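Local coordinates for protein acyl-coenzyme A oxidase acox-1.2 (Caenorhabditis elegans, PDB 5K3J) that catalyses the FAD-dependent first step of peroxisomal beta-oxidation, desaturating the CoA-linked five-carbon omega side chains of ascaroside pheromones and passing electrons to oxygen, at residues I144-Q149 with N196-V201; G231-D236 with N248-L253. All coordinates share one frame; numbering follows the deposited sequence.

Interaction 1: I144-Q149 with N196-V201. With FAD (flavin-adenine dinucleotide), chain C.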
ATOM      1  N   ILE A 144      23.583  13.010  19.762  1.00 29.32           N
ATOM      2  CA  ILE A 144      22.459  12.443  19.023  1.00 28.92           C
ATOM      3  C   ILE A 144      21.551  11.674  19.974  1.00 29.39           C
ATOM      4  O   ILE A 144      22.022  10.834  20.738  1.00 33.75           O
ATOM      5  CB  ILE A 144      22.932  11.507  17.901  1.00 28.98           C
ATOM      6  CG1 ILE A 144      23.951  12.218  17.002  1.00 29.79           C
ATOM      7  CG2 ILE A 144      21.745  11.019  17.091  1.00 30.58           C
ATOM      8  CD1 ILE A 144      24.675  11.301  16.034  1.00 31.86           C
ATOM      9  N   GLY A 145      20.253  11.957  19.925  1.00 22.27           N
ATOM     10  CA  GLY A 145      19.315  11.355  20.853  1.00 22.67           C
ATOM     11  C   GLY A 145      18.241  10.520  20.185  1.00 24.39           C
ATOM     12  O   GLY A 145      18.307  10.264  18.981  1.00 26.44           O
ATOM     13  N   CYS A 146      17.263  10.083  20.978  1.00 23.16           N
ATOM     14  CA  CYS A 146      16.104   9.353  20.470  1.00 22.12           C
ATOM     15  C   CYS A 146      15.021   9.179  21.532  1.00 21.07           C
ATOM     16  O   CYS A 146      15.259   9.351  22.724  1.00 26.81           O
ATOM     17  CB  CYS A 146      16.513   7.977  19.938  1.00 23.25           C
ATOM     18  SG  CYS A 146      17.059   6.788  21.187  1.00 21.72           S
ATOM     19  N   TYR A 147      13.831   8.813  21.069  1.00 25.80           N
ATOM     20  CA  TYR A 147      12.680   8.539  21.927  1.00 23.58           C
ATOM     21  C   TYR A 147      12.504   7.023  22.085  1.00 23.49           C
ATOM     22  O   TYR A 147      11.916   6.370  21.225  1.00 22.67           O
ATOM     23  CB  TYR A 147      11.430   9.188  21.320  1.00 24.24           C
ATOM     24  CG  TYR A 147      10.168   9.174  22.162  1.00 24.51           C
ATOM     25  CD1 TYR A 147       9.914  10.179  23.093  1.00 24.36           C
ATOM     26  CD2 TYR A 147       9.209   8.181  21.998  1.00 24.35           C
ATOM     27  CE1 TYR A 147       8.754  10.178  23.849  1.00 24.25           C
ATOM     28  CE2 TYR A 147       8.049   8.176  22.757  1.00 23.99           C
ATOM     29  CZ  TYR A 147       7.829   9.176  23.675  1.00 23.02           C
ATOM     30  OH  TYR A 147       6.673   9.162  24.420  1.00 25.09           O
ATOM     31  N   ALA A 148      13.025   6.469  23.178  1.00 23.06           N
ATOM     32  CA  ALA A 148      13.040   5.021  23.377  1.00 20.88           C
ATOM     33  C   ALA A 148      11.893   4.552  24.269  1.00 19.37           C
ATOM     34  O   ALA A 148      12.051   4.405  25.479  1.00 16.86           O
ATOM     35  CB  ALA A 148      14.374   4.586  23.960  1.00 20.20           C
ATOM     36  N   GLN A 149      10.738   4.308  23.659  1.00 23.59           N
ATOM     37  CA  GLN A 149       9.533   3.960  24.405  1.00 23.64           C
ATOM     38  C   GLN A 149       9.070   2.535  24.119  1.00 23.92           C
ATOM     39  O   GLN A 149       9.034   1.690  25.019  1.00 24.19           O
ATOM     40  CB  GLN A 149       8.411   4.948  24.078  1.00 23.44           C
ATOM     41  CG  GLN A 149       7.123   4.736  24.854  1.00 24.64           C
ATOM     42  CD  GLN A 149       6.133   5.868  24.655  1.00 24.82           C
ATOM     43  OE1 GLN A 149       6.196   6.888  25.340  1.00 27.38           O
ATOM     44  NE2 GLN A 149       5.214   5.694  23.717  1.00 24.32           N
ATOM     45  N   ASN A 196      23.904   8.446  20.880  1.00 24.70           N
ATOM     46  CA  ASN A 196      24.685   8.061  22.047  1.00 22.79           C
ATOM     47  C   ASN A 196      23.932   8.425  23.319  1.00 23.57           C
ATOM     48  O   ASN A 196      24.325   8.026  24.417  1.00 20.96           O
ATOM     49  CB  ASN A 196      26.076   8.705  22.038  1.00 23.48           C
ATOM     50  CG  ASN A 196      26.052  10.157  21.622  1.00 23.13           C
ATOM     51  OD1 ASN A 196      24.999  10.794  21.570  1.00 21.05           O
ATOM     52  ND2 ASN A 196      27.226  10.691  21.324  1.00 22.89           N
ATOM     53  N   TYR A 197      22.839   9.167  23.157  1.00 26.69           N
ATOM     54  CA  TYR A 197      21.914   9.428  24.249  1.00 27.86           C
ATOM     55  C   TYR A 197      20.509   8.978  23.870  1.00 28.12           C
ATOM     56  O   TYR A 197      20.118   9.045  22.708  1.00 31.56           O
ATOM     57  CB  TYR A 197      21.909  10.910  24.616  1.00 30.02           C
ATOM     58  CG  TYR A 197      23.095  11.344  25.444  1.00 32.36           C
ATOM     59  CD1 TYR A 197      24.332  11.562  24.852  1.00 34.41           C
ATOM     60  CD2 TYR A 197      22.980  11.540  26.816  1.00 35.28           C
ATOM     61  CE1 TYR A 197      25.420  11.959  25.599  1.00 39.00           C
ATOM     62  CE2 TYR A 197      24.068  11.936  27.574  1.00 39.58           C
ATOM     63  CZ  TYR A 197      25.286  12.144  26.957  1.00 41.65           C
ATOM     64  OH  TYR A 197      26.379  12.541  27.690  1.00 41.41           O
ATOM     65  N   ALA A 198      19.757   8.508  24.857  1.00 25.70           N
ATOM     66  CA  ALA A 198      18.382   8.083  24.638  1.00 25.02           C
ATOM     67  C   ALA A 198      17.479   8.485  25.797  1.00 24.42           C
ATOM     68  O   ALA A 198      17.862   8.375  26.962  1.00 24.15           O
ATOM     69  CB  ALA A 198      18.329   6.582  24.430  1.00 24.63           C
ATOM     70  N   LEU A 199      16.279   8.951  25.475  1.00 25.56           N
ATOM     71  CA  LEU A 199      15.270   9.189  26.496  1.00 28.60           C
ATOM     72  C   LEU A 199      14.461   7.912  26.665  1.00 28.70           C
ATOM     73  O   LEU A 199      13.571   7.622  25.866  1.00 28.24           O
ATOM     74  CB  LEU A 199      14.375  10.374  26.124  1.00 31.31           C
ATOM     75  CG  LEU A 199      14.969  11.746  26.453  1.00 34.38           C
ATOM     76  CD1 LEU A 199      14.234  12.869  25.736  1.00 35.11           C
ATOM     77  CD2 LEU A 199      14.931  11.957  27.953  1.00 35.13           C
ATOM     78  N   VAL A 200      14.794   7.143  27.697  1.00 27.29           N
ATOM     79  CA  VAL A 200      14.211   5.823  27.905  1.00 25.73           C
ATOM     80  C   VAL A 200      13.001   5.843  28.827  1.00 25.21           C
ATOM     81  O   VAL A 200      13.090   6.264  29.981  1.00 29.75           O
ATOM     82  CB  VAL A 200      15.250   4.852  28.483  1.00 26.73           C
ATOM     83  CG1 VAL A 200      14.610   3.507  28.792  1.00 25.66           C
ATOM     84  CG2 VAL A 200      16.396   4.690  27.512  1.00 27.86           C
ATOM     85  N   VAL A 201      11.874   5.373  28.303  1.00 18.93           N
ATOM     86  CA  VAL A 201      10.634   5.309  29.063  1.00 18.56           C
ATOM     87  C   VAL A 201      10.582   4.031  29.889  1.00 21.85           C
ATOM     88  O   VAL A 201      10.663   2.926  29.350  1.00 18.44           O
ATOM     89  CB  VAL A 201       9.402   5.365  28.143  1.00 19.49           C
ATOM     90  CG1 VAL A 201       8.126   5.289  28.964  1.00 22.03           C
ATOM     91  CG2 VAL A 201       9.430   6.629  27.290  1.00 19.03           C
TER
HETATM   92  PA  FAD C 701       0.087  -3.413  18.436  1.00 28.69           P
HETATM   93  O1A FAD C 701      -0.641  -2.964  19.716  1.00 31.18           O
HETATM   94  O2A FAD C 701       0.931  -4.628  18.715  1.00 30.58           O
HETATM   95  O5B FAD C 701      -0.973  -3.780  17.271  1.00 30.26           O
HETATM   96  C5B FAD C 701      -1.325  -5.157  17.052  1.00 32.28           C
HETATM   97  C4B FAD C 701      -2.830  -5.237  16.640  1.00 33.15           C
HETATM   98  O4B FAD C 701      -3.572  -5.308  17.716  1.00 35.15           O
HETATM   99  C3B FAD C 701      -3.254  -3.941  15.931  1.00 33.40           C
HETATM  100  O3B FAD C 701      -4.170  -4.214  14.991  1.00 30.25           O
HETATM  101  C2B FAD C 701      -3.889  -3.093  17.070  1.00 34.41           C
HETATM  102  O2B FAD C 701      -4.869  -2.115  16.508  1.00 35.47           O
HETATM  103  C1B FAD C 701      -4.486  -3.981  17.779  1.00 36.23           C
HETATM  104  N9A FAD C 701      -4.629  -3.548  19.140  1.00 37.44           N
HETATM  105  C8A FAD C 701      -3.664  -3.373  20.062  1.00 36.26           C
HETATM  106  N7A FAD C 701      -4.253  -2.955  21.207  1.00 38.20           N
HETATM  107  C5A FAD C 701      -5.597  -2.871  20.989  1.00 42.76           C
HETATM  108  C6A FAD C 701      -6.659  -2.499  21.810  1.00 47.40           C
HETATM  109  N6A FAD C 701      -6.783  -2.068  23.162  1.00 48.46           N
HETATM  110  N1A FAD C 701      -7.906  -2.505  21.329  1.00 49.63           N
HETATM  111  C2A FAD C 701      -8.138  -2.876  20.035  1.00 46.44           C
HETATM  112  N3A FAD C 701      -7.104  -3.241  19.230  1.00 41.32           N
HETATM  113  C4A FAD C 701      -5.832  -3.235  19.721  1.00 39.06           C
HETATM  114  N1  FAD C 701       8.597   3.653  19.036  1.00 25.28           N
HETATM  115  C2  FAD C 701       9.427   4.520  19.874  1.00 26.82           C
HETATM  116  O2  FAD C 701       9.381   4.434  21.085  1.00 27.15           O
HETATM  117  N3  FAD C 701      10.325   5.503  19.267  1.00 26.62           N
HETATM  118  C4  FAD C 701      10.387   5.618  17.860  1.00 24.67           C
HETATM  119  O4  FAD C 701      11.158   6.454  17.340  1.00 25.29           O
HETATM  120  C4X FAD C 701       9.544   4.732  17.002  1.00 24.45           C
HETATM  121  N5  FAD C 701       9.612   4.843  15.561  1.00 25.81           N
HETATM  122  C5X FAD C 701       8.787   3.985  14.718  1.00 23.79           C
HETATM  123  C6  FAD C 701       8.855   4.101  13.319  1.00 23.10           C
HETATM  124  C7  FAD C 701       8.065   3.274  12.498  1.00 22.54           C
HETATM  125  C7M FAD C 701       8.327   3.596  11.023  1.00 21.62           C
HETATM  126  C8  FAD C 701       7.203   2.332  13.067  1.00 23.48           C
HETATM  127  C8M FAD C 701       6.316   1.399  12.262  1.00 23.80           C
HETATM  128  C9  FAD C 701       7.129   2.208  14.469  1.00 23.91           C
HETATM  129  C9A FAD C 701       7.917   3.032  15.301  1.00 23.76           C
HETATM  130  N10 FAD C 701       7.838   2.908  16.776  1.00 24.59           N
HETATM  131  C10 FAD C 701       8.655   3.759  17.605  1.00 24.29           C
HETATM  132  C1' FAD C 701       6.931   1.913  17.409  1.00 25.21           C
HETATM  133  C2' FAD C 701       5.484   2.425  17.357  1.00 25.67           C
HETATM  134  O2' FAD C 701       5.321   3.454  18.271  1.00 27.76           O
HETATM  135  C3' FAD C 701       4.526   1.315  17.692  1.00 25.36           C
HETATM  136  O3' FAD C 701       4.763   0.239  16.827  1.00 24.12           O
HETATM  137  C4' FAD C 701       3.114   1.801  17.499  1.00 26.08           C
HETATM  138  O4' FAD C 701       2.782   2.679  18.554  1.00 27.08           O
HETATM  139  C5' FAD C 701       2.161   0.620  17.484  1.00 26.81           C
HETATM  140  O5' FAD C 701       2.310  -0.126  18.696  1.00 27.07           O
HETATM  141  P   FAD C 701       2.358  -1.724  18.589  1.00 24.28           P
HETATM  142  O1P FAD C 701       3.567  -2.107  17.727  1.00 24.55           O
HETATM  143  O2P FAD C 701       2.467  -2.335  19.951  1.00 22.71           O
HETATM  144  O3P FAD C 701       1.021  -2.224  17.902  1.00 25.26           O
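Ala-148 and Val-200 face each other in a short parallel beta bridge, part of the beta domain of the acyl-CoA dehydrogenase and oxidase fold, where a strand edge doubles as a flavin-binding edge. The backbone bonds follow the parallel pattern. Ala-148 straddles Val-200, giving its N-H to Leu-199 O (N to O 3.0 Å) and taking that of Val-201 on its own O, while Leu-199 N is bonded to Cys-146 O. At the start of the pair, Ile-144 O accepts from both Asn-196 N and Tyr-197 N. The Asn-196 carboxamide turns back toward the other segment, its CG lying between the backbone N and the carbonyl carbon (chi1 43°), and OD1 takes the N-H of Ile-144 at 3.2 Å from its N.

Apolar contacts fill in beside these bonds. Cys-146 SG rests against Ala-198 CB at 3.5 Å, and Ala-148 CB approaches Val-200 CG2 at 4.1 Å on the same face. Tyr-147 and Leu-199 occupy the other face, where both pack on helix 112-125. The side chains of Gln-149 and Val-201 cross obliquely: with CG of Gln-149 anti to its backbone N (chi1 -177°), both its CB, at 3.8 Å, and its CG lie against CG2 of Val-201.

Polar contacts with the cofactor use the backbone of 147-149. Gly-409 and Gln-338 of the second subunit also bond this FAD, so the site is shared across the dimer. Both Tyr-147 and Gln-149 touch the bound ascaroside-CoA as well. The flavin is read as a donor-acceptor pair: FAD N3 donates to Tyr-147 O (2.7 Å) and Gln-149 N donates to FAD O2 (2.9 Å).

Interaction 2: G231-D236 with N248-L253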
ATOM      1  N   GLY A 231      26.557  -2.025  30.516  1.00 39.45           N
ATOM      2  CA  GLY A 231      25.172  -2.298  30.853  1.00 35.35           C
ATOM      3  C   GLY A 231      24.233  -2.073  29.686  1.00 35.37           C
ATOM      4  O   GLY A 231      23.017  -2.225  29.814  1.00 35.26           O
ATOM      5  N   VAL A 232      24.803  -1.716  28.540  1.00 35.01           N
ATOM      6  CA  VAL A 232      24.013  -1.352  27.370  1.00 35.02           C
ATOM      7  C   VAL A 232      24.167  -2.341  26.215  1.00 33.22           C
ATOM      8  O   VAL A 232      25.270  -2.585  25.722  1.00 32.81           O
ATOM      9  CB  VAL A 232      24.381   0.061  26.872  1.00 36.40           C
ATOM     10  CG1 VAL A 232      23.850   0.292  25.463  1.00 36.61           C
ATOM     11  CG2 VAL A 232      23.843   1.112  27.832  1.00 36.60           C
ATOM     12  N   THR A 233      23.045  -2.918  25.801  1.00 36.57           N
ATOM     13  CA  THR A 233      22.995  -3.727  24.593  1.00 36.52           C
ATOM     14  C   THR A 233      22.220  -2.951  23.539  1.00 35.78           C
ATOM     15  O   THR A 233      21.127  -2.450  23.812  1.00 36.72           O
ATOM     16  CB  THR A 233      22.336  -5.095  24.841  1.00 38.09           C
ATOM     17  OG1 THR A 233      22.994  -5.754  25.930  1.00 39.57           O
ATOM     18  CG2 THR A 233      22.433  -5.970  23.601  1.00 39.12           C
ATOM     19  N   VAL A 234      22.784  -2.842  22.340  1.00 24.02           N
ATOM     20  CA  VAL A 234      22.207  -1.972  21.324  1.00 23.17           C
ATOM     21  C   VAL A 234      22.549  -2.436  19.898  1.00 23.47           C
ATOM     22  O   VAL A 234      23.685  -2.812  19.596  1.00 23.61           O
ATOM     23  CB  VAL A 234      22.657  -0.498  21.570  1.00 24.00           C
ATOM     24  CG1 VAL A 234      23.460   0.062  20.423  1.00 24.96           C
ATOM     25  CG2 VAL A 234      21.454   0.390  21.873  1.00 25.23           C
ATOM     26  N   GLY A 235      21.538  -2.437  19.033  1.00 23.79           N
ATOM     27  CA  GLY A 235      21.699  -2.860  17.654  1.00 23.50           C
ATOM     28  C   GLY A 235      20.485  -2.523  16.807  1.00 22.62           C
ATOM     29  O   GLY A 235      19.450  -2.119  17.330  1.00 21.85           O
ATOM     30  N   ASP A 236      20.619  -2.693  15.494  1.00 18.64           N
ATOM     31  CA  ASP A 236      19.546  -2.396  14.547  1.00 18.47           C
ATOM     32  C   ASP A 236      18.556  -3.560  14.447  1.00 18.50           C
ATOM     33  O   ASP A 236      18.930  -4.717  14.649  1.00 19.57           O
ATOM     34  CB  ASP A 236      20.140  -2.071  13.173  1.00 18.92           C
ATOM     35  CG  ASP A 236      19.090  -1.652  12.163  1.00 18.72           C
ATOM     36  OD1 ASP A 236      18.602  -0.504  12.240  1.00 22.17           O
ATOM     37  OD2 ASP A 236      18.764  -2.470  11.280  1.00 16.43           O
ATOM     38  N   ASN A 248      16.584   1.991  12.978  1.00 26.15           N
ATOM     39  CA  ASN A 248      15.700   1.778  14.107  1.00 24.66           C
ATOM     40  C   ASN A 248      16.243   0.610  14.916  1.00 22.17           C
ATOM     41  O   ASN A 248      16.498  -0.463  14.372  1.00 18.24           O
ATOM     42  CB  ASN A 248      14.271   1.535  13.627  1.00 26.55           C
ATOM     43  CG  ASN A 248      13.741   2.690  12.802  1.00 27.12           C
ATOM     44  OD1 ASN A 248      14.067   2.826  11.624  1.00 27.08           O
ATOM     45  ND2 ASN A 248      12.922   3.530  13.419  1.00 28.36           N
ATOM     46  N   GLY A 249      16.439   0.821  16.211  1.00 18.03           N
ATOM     47  CA  GLY A 249      17.186  -0.140  16.993  1.00 17.80           C
ATOM     48  C   GLY A 249      16.484  -0.755  18.184  1.00 17.62           C
ATOM     49  O   GLY A 249      15.327  -0.459  18.474  1.00 17.85           O
ATOM     50  N   TYR A 250      17.198  -1.640  18.870  1.00 17.44           N
ATOM     51  CA  TYR A 250      16.712  -2.191  20.124  1.00 14.98           C
ATOM     52  C   TYR A 250      17.686  -1.847  21.245  1.00 15.48           C
ATOM     53  O   TYR A 250      18.865  -1.590  20.993  1.00 14.70           O
ATOM     54  CB  TYR A 250      16.503  -3.707  20.016  1.00 14.67           C
ATOM     55  CG  TYR A 250      17.743  -4.512  19.702  1.00 14.11           C
ATOM     56  CD1 TYR A 250      18.603  -4.935  20.712  1.00 14.74           C
ATOM     57  CD2 TYR A 250      18.044  -4.867  18.397  1.00 14.59           C
ATOM     58  CE1 TYR A 250      19.737  -5.678  20.420  1.00 15.43           C
ATOM     59  CE2 TYR A 250      19.170  -5.608  18.097  1.00 15.18           C
ATOM     60  CZ  TYR A 250      20.013  -6.011  19.106  1.00 15.67           C
ATOM     61  OH  TYR A 250      21.133  -6.750  18.794  1.00 17.86           O
ATOM     62  N   LEU A 251      17.192  -1.822  22.479  1.00 17.24           N
ATOM     63  CA  LEU A 251      18.032  -1.477  23.623  1.00 17.29           C
ATOM     64  C   LEU A 251      17.885  -2.474  24.762  1.00 18.62           C
ATOM     65  O   LEU A 251      16.774  -2.792  25.191  1.00 19.11           O
ATOM     66  CB  LEU A 251      17.707  -0.071  24.133  1.00 17.08           C
ATOM     67  CG  LEU A 251      18.431   0.358  25.413  1.00 16.70           C
ATOM     68  CD1 LEU A 251      19.946   0.362  25.210  1.00 16.76           C
ATOM     69  CD2 LEU A 251      17.936   1.719  25.876  1.00 17.12           C
ATOM     70  N   GLY A 252      19.021  -2.970  25.240  1.00 29.90           N
ATOM     71  CA  GLY A 252      19.054  -3.849  26.393  1.00 30.67           C
ATOM     72  C   GLY A 252      19.802  -3.224  27.551  1.00 31.02           C
ATOM     73  O   GLY A 252      20.966  -2.852  27.419  1.00 32.46           O
ATOM     74  N   LEU A 253      19.134  -3.108  28.694  1.00 17.97           N
ATOM     75  CA  LEU A 253      19.743  -2.505  29.874  1.00 20.26           C
ATOM     76  C   LEU A 253      19.892  -3.525  30.999  1.00 23.22           C
ATOM     77  O   LEU A 253      18.922  -4.177  31.383  1.00 21.72           O
ATOM     78  CB  LEU A 253      18.916  -1.305  30.345  1.00 19.35           C
ATOM     79  CG  LEU A 253      18.895  -0.108  29.391  1.00 17.59           C
ATOM     80  CD1 LEU A 253      17.752   0.844  29.713  1.00 17.99           C
ATOM     81  CD2 LEU A 253      20.226   0.626  29.433  1.00 17.63           C
TER
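Tyr-250 lays its ring over Gly-235 on the neighbouring strand of a beta hairpin, an instance of the aromatic rescue of glycine in antiparallel sheets. Its CG sits between the backbone N and the carbonyl carbon (chi1 61°), which leads the ring across the strand. Gly-235 CA lies 4.1 Å from the ring centroid in a CH-pi contact, and Thr-233 CG2 comes to the ring edge, 4.2 Å from Tyr-250 CE1.

Around this contact runs the backbone pairing. Thr-233 and Gly-252 exchange two hydrogen bonds, N to O and O to N. Gly-235 and Tyr-250 form the next hydrogen-bonded pair, with a sound bond from Tyr-250 N to Gly-235 O (2.8 Å) and a weak one returned from Gly-235 N to Tyr-250 O.

The opposite face is aliphatic. Leu-251 CD1 touches both valines on this face, 3.7 Å from Val-234 CG2 and 3.9 Å from Val-232 CG1, while Val-232 and Leu-253 lie side by side.

Farther out, Asp-236 OD2 forms a salt bridge with Arg-66, and Asn-248 bonds Lys-240 through OD1 and Trp-187 O through ND2. Phe-631 of the second subunit meets the Tyr-250 ring edge-to-face. Strand 248-253 is the middle of a three-stranded antiparallel sheet, with 232-236 along one edge and 185-189 along the other.

In the fold
Along the chain the two contacts follow one another, 144-149 with 196-201 being complete before 231-236 begins, yet their centres lie only 11 Å apart. They belong to different sheets: the first to the mixed one that includes strands 197-205 and 210-219, the second to the three-stranded antiparallel one. The sheets meet through aliphatic side chains, with Val-200 CG2 3.7 Å from Leu-251 CD2. Lys-185 is a further tie, since its NZ bonds the carbonyls of Gln-149 and Val-201 while its backbone pairs with Leu-251. On strand 185-189, which also holds Lys-185, Gly-189 N bonds FAD, so both sheets supply cofactor contacts. Both interactions also touch the second subunit, which places them beside the dimer interface.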